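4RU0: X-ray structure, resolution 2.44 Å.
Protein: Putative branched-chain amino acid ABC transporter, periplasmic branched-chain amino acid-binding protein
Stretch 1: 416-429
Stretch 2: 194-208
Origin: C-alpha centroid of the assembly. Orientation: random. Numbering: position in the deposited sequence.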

# COMPACT_ATOMS: atom_id res chain seq x y z
N ALA A 416 6.71 -12.75 0.59
CA ALA A 416 7.13 -12.76 1.99
C ALA A 416 6.91 -14.12 2.63
O ALA A 416 6.07 -14.90 2.18
CB ALA A 416 6.37 -11.71 2.78
N ASP A 417 7.68 -14.41 3.68
CA ASP A 417 7.46 -15.62 4.46
C ASP A 417 6.43 -15.32 5.55
O ASP A 417 6.77 -15.16 6.72
CB ASP A 417 8.77 -16.12 5.07
CG ASP A 417 8.66 -17.54 5.58
OD1 ASP A 417 7.55 -18.12 5.55
OD2 ASP A 417 9.70 -18.08 6.03
N ARG A 418 5.17 -15.24 5.14
CA ARG A 418 4.12 -14.82 6.06
C ARG A 418 3.86 -15.85 7.15
O ARG A 418 3.46 -15.50 8.26
CB ARG A 418 2.85 -14.52 5.27
CG ARG A 418 2.97 -13.31 4.37
CD ARG A 418 2.07 -13.42 3.17
NE ARG A 418 0.67 -13.49 3.56
CZ ARG A 418 -0.31 -13.90 2.77
NH1 ARG A 418 -0.06 -14.28 1.52
NH2 ARG A 418 -1.55 -13.92 3.23
N ALA A 419 4.10 -17.12 6.84
CA ALA A 419 3.95 -18.18 7.83
C ALA A 419 4.92 -17.97 8.98
O ALA A 419 4.58 -18.14 10.15
CB ALA A 419 4.16 -19.54 7.20
N LEU A 420 6.14 -17.57 8.64
CA LEU A 420 7.18 -17.33 9.63
C LEU A 420 6.82 -16.17 10.57
O LEU A 420 7.11 -16.23 11.76
CB LEU A 420 8.51 -17.04 8.92
CG LEU A 420 9.71 -16.70 9.78
CD1 LEU A 420 9.97 -17.82 10.78
CD2 LEU A 420 10.93 -16.47 8.90
N LEU A 421 6.19 -15.14 10.02
CA LEU A 421 5.85 -13.94 10.79
C LEU A 421 4.53 -14.06 11.56
O LEU A 421 4.28 -13.28 12.48
CB LEU A 421 5.76 -12.73 9.87
CG LEU A 421 6.99 -12.35 9.08
CD1 LEU A 421 6.62 -11.30 8.04
CD2 LEU A 421 8.07 -11.83 10.00
N ARG A 422 3.70 -15.02 11.18
CA ARG A 422 2.35 -15.15 11.72
C ARG A 422 2.25 -15.17 13.26
O ARG A 422 1.31 -14.61 13.82
CB ARG A 422 1.67 -16.40 11.15
CG ARG A 422 0.20 -16.54 11.52
CD ARG A 422 -0.67 -15.50 10.82
NE ARG A 422 -1.94 -15.32 11.51
CZ ARG A 422 -3.02 -14.74 10.98
NH1 ARG A 422 -2.99 -14.26 9.74
NH2 ARG A 422 -4.13 -14.63 11.70
N PRO A 423 3.21 -15.81 13.96
CA PRO A 423 3.10 -15.74 15.42
C PRO A 423 3.17 -14.32 15.99
O PRO A 423 2.52 -14.03 17.00
CB PRO A 423 4.28 -16.58 15.90
CG PRO A 423 4.48 -17.57 14.81
CD PRO A 423 4.22 -16.81 13.55
N LEU A 424 3.95 -13.44 15.36
CA LEU A 424 4.01 -12.05 15.78
C LEU A 424 2.67 -11.37 15.59
O LEU A 424 2.22 -10.58 16.43
CB LEU A 424 5.08 -11.28 15.00
CG LEU A 424 6.53 -11.68 15.30
CD1 LEU A 424 7.48 -10.78 14.53
CD2 LEU A 424 6.78 -11.59 16.79
N ILE A 425 2.03 -11.67 14.47
CA ILE A 425 0.72 -11.11 14.18
C ILE A 425 -0.33 -11.64 15.16
O ILE A 425 -1.07 -10.86 15.76
CB ILE A 425 0.30 -11.41 12.74
CG1 ILE A 425 1.11 -10.53 11.78
CG2 ILE A 425 -1.21 -11.22 12.56
CD1 ILE A 425 0.62 -10.57 10.36
N ASP A 426 -0.38 -12.96 15.33
CA ASP A 426 -1.33 -13.57 16.27
C ASP A 426 -1.18 -12.96 17.66
O ASP A 426 -2.17 -12.62 18.30
CB ASP A 426 -1.13 -15.08 16.34
CG ASP A 426 -1.64 -15.81 15.10
OD1 ASP A 426 -2.50 -15.24 14.39
OD2 ASP A 426 -1.19 -16.94 14.84
N GLU A 427 0.06 -12.81 18.10
CA GLU A 427 0.34 -12.22 19.41
C GLU A 427 -0.18 -10.80 19.53
O GLU A 427 -0.86 -10.45 20.49
CB GLU A 427 1.85 -12.23 19.69
CG GLU A 427 2.22 -11.50 20.97
CD GLU A 427 3.51 -10.72 20.85
OE1 GLU A 427 4.56 -11.33 20.56
OE2 GLU A 427 3.47 -9.48 21.05
N LYS A 428 0.15 -9.98 18.54
CA LYS A 428 -0.22 -8.57 18.55
C LYS A 428 -1.74 -8.38 18.53
O LYS A 428 -2.28 -7.56 19.26
CB LYS A 428 0.45 -7.86 17.37
CG LYS A 428 0.44 -6.34 17.45
CD LYS A 428 1.47 -5.75 16.48
CE LYS A 428 1.56 -4.24 16.60
NZ LYS A 428 2.72 -3.72 15.81
N ALA A 429 -2.42 -9.15 17.68
CA ALA A 429 -3.87 -9.08 17.57
C ALA A 429 -4.57 -9.56 18.84
O ALA A 429 -5.67 -9.11 19.16
CB ALA A 429 -4.35 -9.88 16.37
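Stretch 2 194-208: RETLGPLKLLAEKYG

Stretch 2 packs against stretch 1 as one helix laid obliquely across another, a compact leucine-rich contact that is closed at one end by a salt bridge and at the other by a water-mediated polar link. Stretch 2 begins with a type I beta turn from Arg 194 to Leu 197, closed by a bond of 3.1 Å from Leu 197 N to Arg 194 O, and then runs as a regular helix from Leu 197 to Tyr 207. Gly 208 leaves the helical conformation with a positive phi, which glycine adopts readily because it has no side chain to strain the backbone.

The partner helix begins at Arg 418, with Asp 417 as its N-cap: Asp 417 OD1 accepts a weak capping bond from Leu 420 N at 3.4 Å. This helix is kinked at Pro 423 and Leu 424. Proline has no amide hydrogen to give to the preceding turn, and Leu 424 N also lacks its bond to that turn. The axes of the two helices approach to 10.3 Å, and their N-to-C directions differ by 136°, so the helices run broadly opposite ways while crossing well away from strict antiparallel. The closest backbone pairing is that of Leu 421 CA and Pro 199 CA, 6.7 Å apart.

Near this pairing, Leu 202 points toward stretch 1 and meets three leucines. Leu 202 CD2 lies 3.6 Å from the carbonyl oxygen Leu 420 O, 4.1 Å from Leu 421 CD2 and 3.9 Å from Leu 424 CD1. A branched, flexible apolar side chain suits such a place, since a methyl at its end can fit among residues of successive turns of the neighbouring helix. Leu 421 starts sideways, but its end comes nearer, bringing Leu 421 CD2 to 3.8 Å from Pro 199 CB; the compact proline ring offers an apolar surface in the first turn of its helix. Leu 424 CD1 rests on the backbone there, 3.9 Å from both Gly 198 C and Pro 199 N. Gly 198 has no side chain, so the methyl meets main chain here; an ideal CB on Gly 198 would stand 4.0 Å from Leu 424 CD1, in contact but not in collision, and would be crowded instead by Pro 199 CD at 3.0 Å.

Leu 420 carries the packing toward the later turns of stretch 2. Leu 420 CD2 reaches Leu 203 CD2 at 3.8 Å and Lys 206 CD at 3.6 Å. Lysine serves well at this margin because its long methylene chain can cover a leucine while its charged amine remains at the end. Beyond it, Asp 417 OD2 and Tyr 207 OH are 4.3 Å apart, too far for a direct hydrogen bond, and a water joins them: it lies 2.5 Å from Tyr 207 OH and donates to Asp 417 OD2 at 2.7 Å.

At the other end, the extended side chain of Lys 428 forms a salt bridge with Glu 195, before the helix of stretch 2. Lys 428 NZ lies 3.3 Å from both Glu 195 OE1 and Glu 195 OE2, and both hydrogen bonds are weak. A salt bridge at one end and a water-mediated link at the other thus flank the apolar centre of a modest interface, which buries 445 Å² in total.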

# COMPACT_ATOMS: atom_id res chain seq x y z
N ARG A 194 8.83 2.40 13.25
CA ARG A 194 9.09 1.39 14.27
C ARG A 194 8.40 0.05 13.98
O ARG A 194 8.70 -0.95 14.64
CB ARG A 194 8.65 1.91 15.65
CG ARG A 194 9.45 3.10 16.17
CD ARG A 194 8.86 3.59 17.49
NE ARG A 194 9.44 4.85 17.93
CZ ARG A 194 9.42 5.28 19.19
NH1 ARG A 194 8.86 4.55 20.15
NH2 ARG A 194 9.98 6.45 19.50
N GLU A 195 7.50 0.02 13.00
CA GLU A 195 6.70 -1.17 12.72
C GLU A 195 7.55 -2.38 12.36
O GLU A 195 7.18 -3.50 12.68
CB GLU A 195 5.68 -0.93 11.59
CG GLU A 195 4.30 -0.50 12.04
CD GLU A 195 3.71 -1.42 13.11
OE1 GLU A 195 3.27 -2.54 12.78
OE2 GLU A 195 3.67 -1.00 14.29
N THR A 196 8.68 -2.14 11.70
CA THR A 196 9.50 -3.25 11.22
C THR A 196 10.50 -3.75 12.26
O THR A 196 11.28 -4.66 11.97
CB THR A 196 10.27 -2.86 9.94
OG1 THR A 196 10.88 -1.58 10.10
CG2 THR A 196 9.35 -2.84 8.74
N LEU A 197 10.47 -3.18 13.46
CA LEU A 197 11.38 -3.61 14.53
C LEU A 197 11.19 -5.08 14.88
O LEU A 197 12.14 -5.85 14.91
CB LEU A 197 11.20 -2.75 15.78
CG LEU A 197 11.79 -1.34 15.67
CD1 LEU A 197 11.36 -0.49 16.85
CD2 LEU A 197 13.31 -1.39 15.56
N GLY A 198 9.94 -5.46 15.16
CA GLY A 198 9.62 -6.84 15.46
C GLY A 198 10.07 -7.85 14.41
O GLY A 198 10.89 -8.73 14.70
N PRO A 199 9.54 -7.73 13.18
CA PRO A 199 9.85 -8.74 12.16
C PRO A 199 11.33 -8.80 11.80
O PRO A 199 11.85 -9.90 11.56
CB PRO A 199 9.00 -8.30 10.96
CG PRO A 199 8.69 -6.87 11.20
CD PRO A 199 8.61 -6.70 12.69
N LEU A 200 12.01 -7.66 11.76
CA LEU A 200 13.44 -7.66 11.41
C LEU A 200 14.26 -8.36 12.48
O LEU A 200 15.25 -9.02 12.17
CB LEU A 200 13.95 -6.24 11.19
CG LEU A 200 13.53 -5.70 9.81
CD1 LEU A 200 13.96 -4.26 9.60
CD2 LEU A 200 14.09 -6.59 8.71
N LYS A 201 13.85 -8.24 13.74
CA LYS A 201 14.53 -8.92 14.82
C LYS A 201 14.37 -10.44 14.70
O LYS A 201 15.33 -11.20 14.87
CB LYS A 201 14.01 -8.44 16.18
CG LYS A 201 14.67 -9.12 17.36
CD LYS A 201 14.09 -8.64 18.67
CE LYS A 201 12.70 -9.20 18.90
NZ LYS A 201 12.13 -8.75 20.20
N LEU A 202 13.14 -10.87 14.40
CA LEU A 202 12.86 -12.28 14.17
C LEU A 202 13.67 -12.84 13.00
O LEU A 202 14.33 -13.88 13.14
CB LEU A 202 11.36 -12.48 13.92
CG LEU A 202 10.89 -13.88 13.50
CD1 LEU A 202 11.28 -14.91 14.54
CD2 LEU A 202 9.39 -13.89 13.27
N LEU A 203 13.64 -12.16 11.86
CA LEU A 203 14.37 -12.59 10.68
C LEU A 203 15.88 -12.60 10.92
O LEU A 203 16.60 -13.43 10.37
CB LEU A 203 14.03 -11.69 9.48
CG LEU A 203 12.56 -11.75 9.05
CD1 LEU A 203 12.13 -10.51 8.26
CD2 LEU A 203 12.27 -13.02 8.26
N ALA A 204 16.36 -11.69 11.76
CA ALA A 204 17.79 -11.64 12.07
C ALA A 204 18.20 -12.81 12.96
O ALA A 204 19.32 -13.32 12.84
CB ALA A 204 18.15 -10.32 12.73
N GLU A 205 17.31 -13.24 13.85
CA GLU A 205 17.59 -14.40 14.69
C GLU A 205 17.64 -15.68 13.86
O GLU A 205 18.48 -16.55 14.09
CB GLU A 205 16.53 -14.55 15.78
CG GLU A 205 16.61 -13.50 16.87
CD GLU A 205 15.65 -13.78 18.02
OE1 GLU A 205 15.17 -12.81 18.64
OE2 GLU A 205 15.40 -14.97 18.30
N LYS A 206 16.74 -15.80 12.89
CA LYS A 206 16.68 -16.98 12.05
C LYS A 206 17.86 -17.08 11.09
O LYS A 206 18.48 -18.13 10.98
CB LYS A 206 15.38 -17.01 11.25
CG LYS A 206 15.26 -18.25 10.38
CD LYS A 206 13.93 -18.32 9.67
CE LYS A 206 13.79 -19.64 8.92
NZ LYS A 206 13.84 -20.80 9.86
N TYR A 207 18.16 -16.00 10.39
CA TYR A 207 19.15 -16.07 9.31
C TYR A 207 20.52 -15.53 9.71
O TYR A 207 21.50 -15.70 8.98
CB TYR A 207 18.62 -15.33 8.09
CG TYR A 207 17.38 -15.98 7.51
CD1 TYR A 207 17.43 -17.28 7.01
CD2 TYR A 207 16.16 -15.31 7.49
CE1 TYR A 207 16.31 -17.88 6.49
CE2 TYR A 207 15.03 -15.91 6.97
CZ TYR A 207 15.11 -17.20 6.47
OH TYR A 207 13.99 -17.80 5.95
N GLY A 208 20.59 -14.90 10.88
CA GLY A 208 21.87 -14.53 11.45
C GLY A 208 22.58 -13.33 10.87
O GLY A 208 23.79 -13.19 11.03
O HOH W 1 11.85 -16.74 5.25